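Putative branched-chain amino acid ABC transporter, periplasmic branched-chain amino acid-binding protein (Pseudomonas protegens Pf-5, PDB 4RU0) probably binds branched-chain amino acids or related small solutes in the periplasm and delivers them to an ABC transporter for uptake. Local coordinates at residues Tyr158-Thr163 and Phe239-Gly244. Numbering follows the deposited sequence.
Sequences YSEAST and FLRTWG. With P3G (3,6,9,12,15-pentaoxaheptadecane), chain C.
Helix 157-172 packs against strand 237-241, an inner strand of the mixed sheet in one lobe of the bilobal periplasmic binding protein fold, and the chain leaving that strand runs into the ligand pocket. Glu160 and Ala161 supply the helix side, Phe239 and Arg241 the strand side, and all four are buried. The axes of helix 158-163 and strand 239-241 run roughly antiparallel (156°) and come within 11.4 Å, a distance spanned by side chains. With CG anti to the backbone N (chi1 -170°) and an extended chain beyond, Glu160 reaches the Phe239 ring at its edge, CD lying 4.1 Å from CZ. The carboxylate stands almost perpendicular to that ring, while CA of Ala161 approaches CE2 of Phe239 at 4.4 Å. CD of Arg241 lies 3.6 Å above one face of the Phe239 ring, offset toward the rim; the bend at chi3 then sets the direction of NE. The guanidinium meets Glu160 in a long salt bridge, OE1 to NH1 3.9 Å, with the two planes 82° apart. Stronger polar partners lie elsewhere: OE2 of Glu160 accepts from the backbone N of Ile268, and NE of Arg241 pairs with Asp267. Arg241 NH2 also bonds the carbonyl of Tyr192, which like Trp243 lines the ligand pocket. Beyond the strand, Trp243 turns its indole to the bound pentaoxaheptadecane, whose C14 sits 3.7 Å above the indole plane, over its centre. An alanine here would probably leave the C13-C14 end without the indole face it lies on. Ligand O6, over the same ring, comes within 3.6 Å of Trp243 CD1.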
loop_
_atom_site.group_PDB
_atom_site.type_symbol
_atom_site.label_atom_id
_atom_site.label_comp_id
_atom_site.label_asym_id
_atom_site.label_seq_id
_atom_site.Cartn_x
_atom_site.Cartn_y
_atom_site.Cartn_z
ATOM N N TYR A 158 -0.787 -11.028 1.161
ATOM C CA TYR A 158 -0.304 -12.360 0.800
ATOM C C TYR A 158 1.103 -12.263 0.223
ATOM O O TYR A 158 2.006 -12.977 0.654
ATOM C CB TYR A 158 -1.239 -13.048 -0.198
ATOM C CG TYR A 158 -2.418 -13.743 0.443
ATOM C CD1 TYR A 158 -2.942 -13.300 1.650
ATOM C CD2 TYR A 158 -3.011 -14.848 -0.158
ATOM C CE1 TYR A 158 -4.027 -13.931 2.235
ATOM C CE2 TYR A 158 -4.096 -15.489 0.422
ATOM C CZ TYR A 158 -4.597 -15.026 1.622
ATOM O OH TYR A 158 -5.675 -15.649 2.215
ATOM N N SER A 159 1.289 -11.373 -0.749
ATOM C CA SER A 159 2.612 -11.150 -1.323
ATOM C C SER A 159 3.599 -10.639 -0.280
ATOM O O SER A 159 4.772 -10.987 -0.314
ATOM C CB SER A 159 2.538 -10.158 -2.484
ATOM O OG SER A 159 1.763 -10.671 -3.546
ATOM N N GLU A 160 3.116 -9.805 0.637
ATOM C CA GLU A 160 3.972 -9.238 1.669
ATOM C C GLU A 160 4.584 -10.348 2.512
ATOM O O GLU A 160 5.770 -10.305 2.839
ATOM C CB GLU A 160 3.205 -8.271 2.566
ATOM C CG GLU A 160 4.117 -7.474 3.490
ATOM C CD GLU A 160 3.355 -6.737 4.575
ATOM O OE1 GLU A 160 2.245 -7.186 4.943
ATOM O OE2 GLU A 160 3.869 -5.710 5.064
ATOM N N ALA A 161 3.770 -11.346 2.846
ATOM C CA ALA A 161 4.245 -12.505 3.585
ATOM C C ALA A 161 5.396 -13.159 2.838
ATOM O O ALA A 161 6.441 -13.439 3.425
ATOM C CB ALA A 161 3.117 -13.502 3.807
ATOM N N SER A 162 5.209 -13.378 1.540
ATOM C CA SER A 162 6.248 -13.998 0.725
ATOM C C SER A 162 7.542 -13.181 0.716
ATOM O O SER A 162 8.615 -13.736 0.915
ATOM C CB SER A 162 5.757 -14.207 -0.703
ATOM O OG SER A 162 6.707 -14.944 -1.458
ATOM N N THR A 163 7.439 -11.872 0.489
ATOM C CA THR A 163 8.623 -11.007 0.496
ATOM C C THR A 163 9.297 -10.997 1.867
ATOM O O THR A 163 10.525 -10.970 1.961
ATOM C CB THR A 163 8.292 -9.551 0.105
ATOM O OG1 THR A 163 7.499 -8.941 1.127
ATOM C CG2 THR A 163 7.542 -9.504 -1.198
ATOM N N PHE A 239 7.851 -10.954 12.806
ATOM C CA PHE A 239 7.074 -10.257 11.798
ATOM C C PHE A 239 6.003 -9.448 12.537
ATOM O O PHE A 239 5.033 -10.010 13.045
ATOM C CB PHE A 239 6.452 -11.264 10.824
ATOM C CG PHE A 239 5.835 -10.648 9.590
ATOM C CD1 PHE A 239 6.061 -9.317 9.255
ATOM C CD2 PHE A 239 5.027 -11.412 8.762
ATOM C CE1 PHE A 239 5.486 -8.760 8.113
ATOM C CE2 PHE A 239 4.454 -10.865 7.621
ATOM C CZ PHE A 239 4.686 -9.531 7.296
ATOM N N LEU A 240 6.189 -8.135 12.617
ATOM C CA LEU A 240 5.316 -7.304 13.434
ATOM C C LEU A 240 4.161 -6.738 12.623
ATOM O O LEU A 240 4.338 -5.804 11.841
ATOM C CB LEU A 240 6.105 -6.166 14.076
ATOM C CG LEU A 240 5.302 -5.328 15.064
ATOM C CD1 LEU A 240 4.849 -6.194 16.224
ATOM C CD2 LEU A 240 6.098 -4.125 15.552
ATOM N N ARG A 241 2.966 -7.235 12.875
ATOM C CA ARG A 241 1.804 -6.848 12.105
ATOM C C ARG A 241 0.787 -6.290 13.065
ATOM O O ARG A 241 -0.308 -6.746 13.189
ATOM C CB ARG A 241 1.248 -8.038 11.344
ATOM C CG ARG A 241 2.255 -8.711 10.437
ATOM C CD ARG A 241 1.603 -9.509 9.332
ATOM N NE ARG A 241 0.966 -8.600 8.425
ATOM C CZ ARG A 241 -0.331 -8.536 8.200
ATOM N NH1 ARG A 241 -0.790 -7.625 7.378
ATOM N NH2 ARG A 241 -1.151 -9.368 8.776
ATOM N N THR A 242 1.223 -5.258 13.741
ATOM C CA THR A 242 0.376 -4.456 14.606
ATOM C C THR A 242 -0.081 -3.220 13.842
ATOM O O THR A 242 0.297 -3.015 12.689
ATOM C CB THR A 242 1.127 -4.021 15.882
ATOM O OG1 THR A 242 2.399 -3.464 15.511
ATOM C CG2 THR A 242 1.353 -5.208 16.798
ATOM N N TRP A 243 -0.895 -2.397 14.487
ATOM C CA TRP A 243 -1.384 -1.176 13.869
ATOM C C TRP A 243 -1.734 -0.159 14.945
ATOM O O TRP A 243 -2.215 -0.519 16.021
ATOM C CB TRP A 243 -2.596 -1.475 12.983
ATOM C CG TRP A 243 -3.350 -0.257 12.584
ATOM C CD1 TRP A 243 -3.020 0.632 11.599
ATOM C CD2 TRP A 243 -4.569 0.217 13.165
ATOM N NE1 TRP A 243 -3.964 1.632 11.533
ATOM C CE2 TRP A 243 -4.924 1.400 12.486
ATOM C CE3 TRP A 243 -5.395 -0.245 14.193
ATOM C CZ2 TRP A 243 -6.072 2.129 12.803
ATOM C CZ3 TRP A 243 -6.536 0.480 14.509
ATOM C CH2 TRP A 243 -6.864 1.654 13.816
ATOM N N GLY A 244 -1.471 1.110 14.660
ATOM C CA GLY A 244 -1.741 2.172 15.606
ATOM C C GLY A 244 -0.965 2.018 16.899
ATOM O O GLY A 244 0.258 1.893 16.888
HETATM O O3 P3G C . -3.941 6.017 4.566
HETATM C C7 P3G C . -4.303 4.818 3.905
HETATM C C8 P3G C . -5.392 4.124 4.702
HETATM O O4 P3G C . -5.339 2.731 4.425
HETATM C C9 P3G C . -5.601 1.956 5.580
HETATM C C10 P3G C . -4.599 0.825 5.614
HETATM O O5 P3G C . -5.185 -0.296 6.252
HETATM C C11 P3G C . -4.345 -0.817 7.261
HETATM C C12 P3G C . -5.136 -1.794 8.109
HETATM O O6 P3G C . -4.986 -1.459 9.476
HETATM C C13 P3G C . -5.943 -2.101 10.287
HETATM C C14 P3G C . -7.041 -1.120 10.612
HETATM O O7 P3G C . -8.167 -1.826 11.108
#